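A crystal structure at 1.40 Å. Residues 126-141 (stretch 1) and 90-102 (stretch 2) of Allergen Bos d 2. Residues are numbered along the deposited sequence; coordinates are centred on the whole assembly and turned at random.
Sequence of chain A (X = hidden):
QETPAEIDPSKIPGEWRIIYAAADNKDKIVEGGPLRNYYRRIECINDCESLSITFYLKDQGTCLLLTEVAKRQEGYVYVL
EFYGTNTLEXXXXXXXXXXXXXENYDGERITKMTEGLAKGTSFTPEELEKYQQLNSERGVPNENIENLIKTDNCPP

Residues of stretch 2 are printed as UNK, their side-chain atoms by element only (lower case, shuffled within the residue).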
# COMPACT_ATOMS: atom_id res chain seq x y z
N GLU A 126 13.15 -12.00 -7.43
CA GLU A 126 12.28 -12.92 -6.72
C GLU A 126 11.12 -12.18 -6.04
O GLU A 126 9.98 -12.63 -6.08
CB GLU A 126 13.07 -13.73 -5.69
CG GLU A 126 12.24 -14.62 -4.81
CD GLU A 126 13.06 -15.31 -3.74
OE1 GLU A 126 14.31 -15.21 -3.76
OE2 GLU A 126 12.46 -15.97 -2.87
N GLU A 127 11.42 -11.05 -5.41
CA GLU A 127 10.38 -10.27 -4.75
C GLU A 127 9.41 -9.68 -5.76
O GLU A 127 8.20 -9.65 -5.52
CB GLU A 127 11.00 -9.18 -3.88
CG GLU A 127 11.66 -9.73 -2.63
CD GLU A 127 12.45 -8.69 -1.87
OE1 GLU A 127 13.12 -7.84 -2.50
OE2 GLU A 127 12.40 -8.74 -0.62
N LEU A 128 9.93 -9.21 -6.89
CA LEU A 128 9.06 -8.62 -7.89
C LEU A 128 8.17 -9.69 -8.52
O LEU A 128 7.01 -9.44 -8.80
CB LEU A 128 9.87 -7.89 -8.95
CG LEU A 128 9.08 -7.21 -10.06
CD1 LEU A 128 8.23 -6.07 -9.49
CD2 LEU A 128 10.04 -6.67 -11.12
N GLU A 129 8.72 -10.89 -8.71
CA GLU A 129 7.93 -12.01 -9.22
C GLU A 129 6.74 -12.28 -8.30
O GLU A 129 5.61 -12.45 -8.76
CB GLU A 129 8.81 -13.26 -9.38
CG GLU A 129 8.16 -14.40 -10.17
CD GLU A 129 7.27 -15.32 -9.35
OE1 GLU A 129 7.32 -15.32 -8.11
OE2 GLU A 129 6.51 -16.09 -9.99
N LYS A 130 6.99 -12.33 -6.99
CA LYS A 130 5.92 -12.53 -6.02
C LYS A 130 4.88 -11.41 -6.10
O LYS A 130 3.67 -11.68 -6.10
CB LYS A 130 6.49 -12.62 -4.60
CG LYS A 130 7.22 -13.91 -4.30
CD LYS A 130 7.92 -13.84 -2.94
CE LYS A 130 8.70 -15.12 -2.66
NZ LYS A 130 9.70 -14.94 -1.58
N TYR A 131 5.35 -10.16 -6.15
CA TYR A 131 4.44 -9.03 -6.26
C TYR A 131 3.54 -9.13 -7.50
O TYR A 131 2.33 -8.94 -7.41
CB TYR A 131 5.25 -7.72 -6.26
CG TYR A 131 4.41 -6.49 -6.39
CD1 TYR A 131 3.45 -6.17 -5.44
CD2 TYR A 131 4.58 -5.63 -7.46
CE1 TYR A 131 2.67 -5.03 -5.56
CE2 TYR A 131 3.81 -4.50 -7.59
CZ TYR A 131 2.85 -4.21 -6.65
OH TYR A 131 2.09 -3.07 -6.79
N GLN A 132 4.14 -9.42 -8.64
CA GLN A 132 3.38 -9.52 -9.89
C GLN A 132 2.40 -10.69 -9.89
O GLN A 132 1.31 -10.56 -10.42
CB GLN A 132 4.33 -9.55 -11.09
CG GLN A 132 5.07 -8.22 -11.25
CD GLN A 132 5.78 -8.06 -12.57
OE1 GLN A 132 5.85 -8.99 -13.37
NE2 GLN A 132 6.33 -6.87 -12.80
N GLN A 133 2.77 -11.80 -9.27
CA GLN A 133 1.85 -12.92 -9.15
C GLN A 133 0.66 -12.56 -8.25
O GLN A 133 -0.49 -12.89 -8.56
CB GLN A 133 2.58 -14.15 -8.61
CG GLN A 133 1.69 -15.38 -8.50
CD GLN A 133 1.19 -15.86 -9.85
OE1 GLN A 133 1.89 -15.75 -10.86
NE2 GLN A 133 -0.02 -16.39 -9.87
N LEU A 134 0.93 -11.88 -7.14
CA LEU A 134 -0.15 -11.44 -6.26
C LEU A 134 -1.10 -10.48 -6.98
O LEU A 134 -2.32 -10.54 -6.80
CB LEU A 134 0.41 -10.79 -5.00
CG LEU A 134 1.16 -11.71 -4.04
CD1 LEU A 134 2.05 -10.89 -3.11
CD2 LEU A 134 0.21 -12.60 -3.26
N ASN A 135 -0.54 -9.60 -7.79
CA ASN A 135 -1.35 -8.70 -8.59
C ASN A 135 -2.30 -9.47 -9.49
O ASN A 135 -3.51 -9.21 -9.53
CB ASN A 135 -0.47 -7.79 -9.45
CG ASN A 135 0.25 -6.72 -8.64
OD1 ASN A 135 -0.07 -6.49 -7.48
ND2 ASN A 135 1.22 -6.07 -9.26
N SER A 136 -1.75 -10.42 -10.24
CA SER A 136 -2.55 -11.14 -11.23
C SER A 136 -3.66 -11.96 -10.57
O SER A 136 -4.75 -12.06 -11.10
CB SER A 136 -1.65 -12.01 -12.09
OG SER A 136 -0.79 -11.20 -12.86
N GLU A 137 -3.37 -12.52 -9.41
CA GLU A 137 -4.36 -13.28 -8.65
C GLU A 137 -5.58 -12.43 -8.28
O GLU A 137 -6.66 -12.96 -7.99
CB GLU A 137 -3.74 -13.84 -7.37
CG GLU A 137 -2.72 -14.94 -7.61
CD GLU A 137 -1.97 -15.34 -6.35
OE1 GLU A 137 -2.13 -14.68 -5.30
OE2 GLU A 137 -1.22 -16.33 -6.41
N ARG A 138 -5.40 -11.11 -8.29
CA ARG A 138 -6.45 -10.21 -7.82
C ARG A 138 -6.95 -9.27 -8.88
O ARG A 138 -7.61 -8.27 -8.58
CB ARG A 138 -5.94 -9.43 -6.62
CG ARG A 138 -5.81 -10.33 -5.43
CD ARG A 138 -4.96 -9.75 -4.35
NE ARG A 138 -4.93 -10.69 -3.24
CZ ARG A 138 -4.14 -11.76 -3.20
NH1 ARG A 138 -3.30 -12.00 -4.21
NH2 ARG A 138 -4.18 -12.58 -2.16
N GLY A 139 -6.63 -9.57 -10.14
CA GLY A 139 -7.12 -8.77 -11.24
C GLY A 139 -6.52 -7.38 -11.32
O GLY A 139 -7.12 -6.46 -11.88
N VAL A 140 -5.32 -7.22 -10.76
CA VAL A 140 -4.60 -5.96 -10.87
C VAL A 140 -3.55 -6.07 -11.97
O VAL A 140 -2.68 -6.94 -11.92
CB VAL A 140 -3.95 -5.60 -9.53
CG1 VAL A 140 -3.09 -4.34 -9.66
CG2 VAL A 140 -5.04 -5.41 -8.47
N PRO A 141 -3.67 -5.24 -13.01
CA PRO A 141 -2.80 -5.41 -14.19
C PRO A 141 -1.36 -4.97 -13.97
O PRO A 141 -1.09 -3.84 -13.56
CB PRO A 141 -3.48 -4.54 -15.25
CG PRO A 141 -4.22 -3.51 -14.48
CD PRO A 141 -4.66 -4.16 -13.20
N UNK A 90 -3.56 -6.93 4.11
CA UNK A 90 -2.17 -7.39 4.03
C UNK A 90 -2.18 -8.78 3.41
O UNK A 90 -2.69 -9.73 4.02
c UNK A 90 -1.56 -6.03 6.05
c UNK A 90 -0.05 -7.90 5.31
c UNK A 90 -1.50 -7.41 5.42
N UNK A 91 -1.64 -8.92 2.20
CA UNK A 91 -1.72 -10.20 1.48
C UNK A 91 -0.37 -10.92 1.44
O UNK A 91 -0.30 -12.10 1.04
c UNK A 91 -1.49 -9.07 -0.79
c UNK A 91 -3.76 -9.56 0.16
c UNK A 91 -1.84 -9.13 -2.27
c UNK A 91 -2.32 -10.04 0.07
N UNK A 92 0.68 -10.24 1.86
CA UNK A 92 2.00 -10.88 1.96
C UNK A 92 2.86 -10.04 2.87
O UNK A 92 2.84 -8.83 2.79
n UNK A 92 5.72 -13.02 0.61
c UNK A 92 4.00 -11.66 0.62
c UNK A 92 6.19 -11.80 0.78
c UNK A 92 2.66 -11.00 0.59
n UNK A 92 5.18 -10.96 0.79
c UNK A 92 4.35 -12.96 0.51
N UNK A 93 3.59 -10.67 3.77
CA UNK A 93 4.52 -9.94 4.60
C UNK A 93 5.66 -10.83 5.05
O UNK A 93 5.47 -11.99 5.41
c UNK A 93 4.77 -8.21 6.40
c UNK A 93 3.82 -9.21 5.78
c UNK A 93 3.29 -10.21 6.82
N UNK A 94 6.86 -10.28 4.97
CA UNK A 94 8.08 -10.98 5.35
C UNK A 94 8.96 -9.97 6.06
O UNK A 94 8.55 -8.83 6.31
c UNK A 94 8.80 -11.52 4.12
o UNK A 94 9.33 -10.45 3.33
N UNK A 95 10.18 -10.38 6.39
CA UNK A 95 11.11 -9.47 7.04
C UNK A 95 11.40 -8.23 6.18
O UNK A 95 11.59 -7.14 6.72
c UNK A 95 12.30 -11.10 8.62
o UNK A 95 11.36 -10.88 10.80
o UNK A 95 12.42 -9.14 9.97
c UNK A 95 12.01 -10.32 9.89
c UNK A 95 12.41 -10.19 7.40
N UNK A 96 11.40 -8.40 4.86
CA UNK A 96 11.85 -7.33 3.98
C UNK A 96 10.82 -6.74 3.03
O UNK A 96 11.11 -5.77 2.33
c UNK A 96 14.26 -8.12 4.03
o UNK A 96 14.82 -9.21 3.96
n UNK A 96 14.65 -7.16 4.87
c UNK A 96 13.06 -7.80 3.16
N UNK A 97 9.62 -7.32 3.01
CA UNK A 97 8.63 -7.01 1.99
C UNK A 97 7.22 -7.08 2.54
O UNK A 97 6.91 -7.95 3.36
c UNK A 97 7.84 -7.92 -0.27
c UNK A 97 8.82 -8.00 0.84
s UNK A 97 8.16 -9.28 -1.42
c UNK A 97 6.97 -8.79 -2.66
N UNK A 98 6.35 -6.18 2.09
CA UNK A 98 4.96 -6.20 2.51
C UNK A 98 4.12 -5.82 1.31
O UNK A 98 4.44 -4.86 0.61
c UNK A 98 3.46 -4.63 5.78
c UNK A 98 3.36 -5.26 4.38
c UNK A 98 2.27 -4.58 3.57
c UNK A 98 4.72 -5.21 3.66
N UNK A 99 3.07 -6.59 1.03
CA UNK A 99 2.17 -6.27 -0.08
C UNK A 99 0.76 -6.06 0.44
O UNK A 99 0.23 -6.91 1.17
c UNK A 99 1.27 -6.94 -2.33
c UNK A 99 2.17 -7.36 -1.17
c UNK A 99 3.58 -7.62 -1.69
N UNK A 100 0.15 -4.94 0.08
CA UNK A 100 -1.24 -4.66 0.40
C UNK A 100 -2.09 -4.82 -0.83
O UNK A 100 -1.62 -4.64 -1.96
o UNK A 100 -1.19 -2.29 -0.16
c UNK A 100 -1.45 -3.22 0.91
c UNK A 100 -0.55 -2.92 2.09
N UNK A 101 -3.36 -5.16 -0.62
CA UNK A 101 -4.37 -5.14 -1.66
C UNK A 101 -5.47 -4.21 -1.19
O UNK A 101 -6.02 -4.38 -0.11
c UNK A 101 -8.33 -6.46 -4.57
c UNK A 101 -6.12 -6.53 -2.86
c UNK A 101 -7.39 -6.84 -2.39
c UNK A 101 -8.50 -6.81 -3.24
c UNK A 101 -4.92 -6.55 -1.93
c UNK A 101 -7.08 -6.15 -5.05
c UNK A 101 -5.98 -6.18 -4.20
o UNK A 101 -9.41 -6.42 -5.42
N UNK A 102 -5.76 -3.20 -2.00
CA UNK A 102 -6.72 -2.17 -1.64
C UNK A 102 -7.85 -2.14 -2.65
O UNK A 102 -7.61 -2.20 -3.87
c UNK A 102 -4.97 -0.76 -0.50
c UNK A 102 -6.02 -0.80 -1.62
c UNK A 102 -7.03 0.33 -1.49
O HOH W 1 11.25 -10.72 0.79

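Position 90 carries three carbons, one bearing the other two, and reaches nothing on stretch 1: Val90. Position 91 has four carbons forked at the first, one arm two carbons long, which is Ile91; its CD1 lies 3.9 Å from Leu134 CB and 3.6 Å from Arg138 NE, over one face of the guanidinium. At position 92 one carbon leads to a five-membered ring of three carbons and two nitrogens, hence His92. Its CB is 3.8 Å from Leu134 CD1, and its NE2 is 4.3 Å from Lys130 CD.

Position 93 repeats the three-carbon fork, out of reach of the helix: Val93. Position 94 has one carbon and one oxygen, so it is Ser94. Its OG accepts the backbone N of position 96 at 3.3 Å, bracing the turn, and lies 3.2 Å from a water that donates to Glu127 OE2 at 2.7 Å, so the link to the helix is indirect. Position 95 has three carbons, the third carrying two oxygens, and is Glu95, which does not reach stretch 1; its OE2 is hydrogen-bonded elsewhere in the structure.

Position 96 has two carbons, the second bearing one oxygen and one nitrogen: Asn96, whose CB stands 4.0 Å from Glu127 OE2. The unbranched chain at 97, two carbons, sulfur, carbon, can only be Met97. All three chi angles are t, and this extended chain brings CE to 3.2 Å from Glu127 O and 4.1 Å from Tyr131 CB.

Position 98, four carbons forked at the second, is Leu98, out of reach. Position 99, a three-carbon fork directed toward the helix, is Val99: CG1 sits 3.9 Å from Tyr131 CD1, at the ring edge, and CG2 3.9 Å from Leu134 CD1. Position 100 has one carbon bearing an oxygen and a carbon and points away from stretch 1: Thr100. At 101, one carbon and a six-carbon ring with an oxygen define Tyr101; Arg138 CD lies 4.0 Å from the ring centroid, 26° off its normal, a CH-pi contact, while Val140 CG2 approaches the edge, 4.1 Å from CE1. Position 102, again a three-carbon fork, is Val102, beyond reach.

The contact buries 579 Å² with no direct hydrogen bond across it. Alternation along the second strand directs Met97, Val99 and Tyr101 toward the helix, whose axis runs 14° from that strand at 10.0 Å; Ile91 and His92 add to this surface from the neighbouring strand. Leu134 packs against both strands. Arg138 NH1 is held by Leu134 O and Glu137 OE1, both at 3.1 Å, while its aliphatic CD covers Tyr101.

Stretch 2 90-102: VIHVSENMLVTYV
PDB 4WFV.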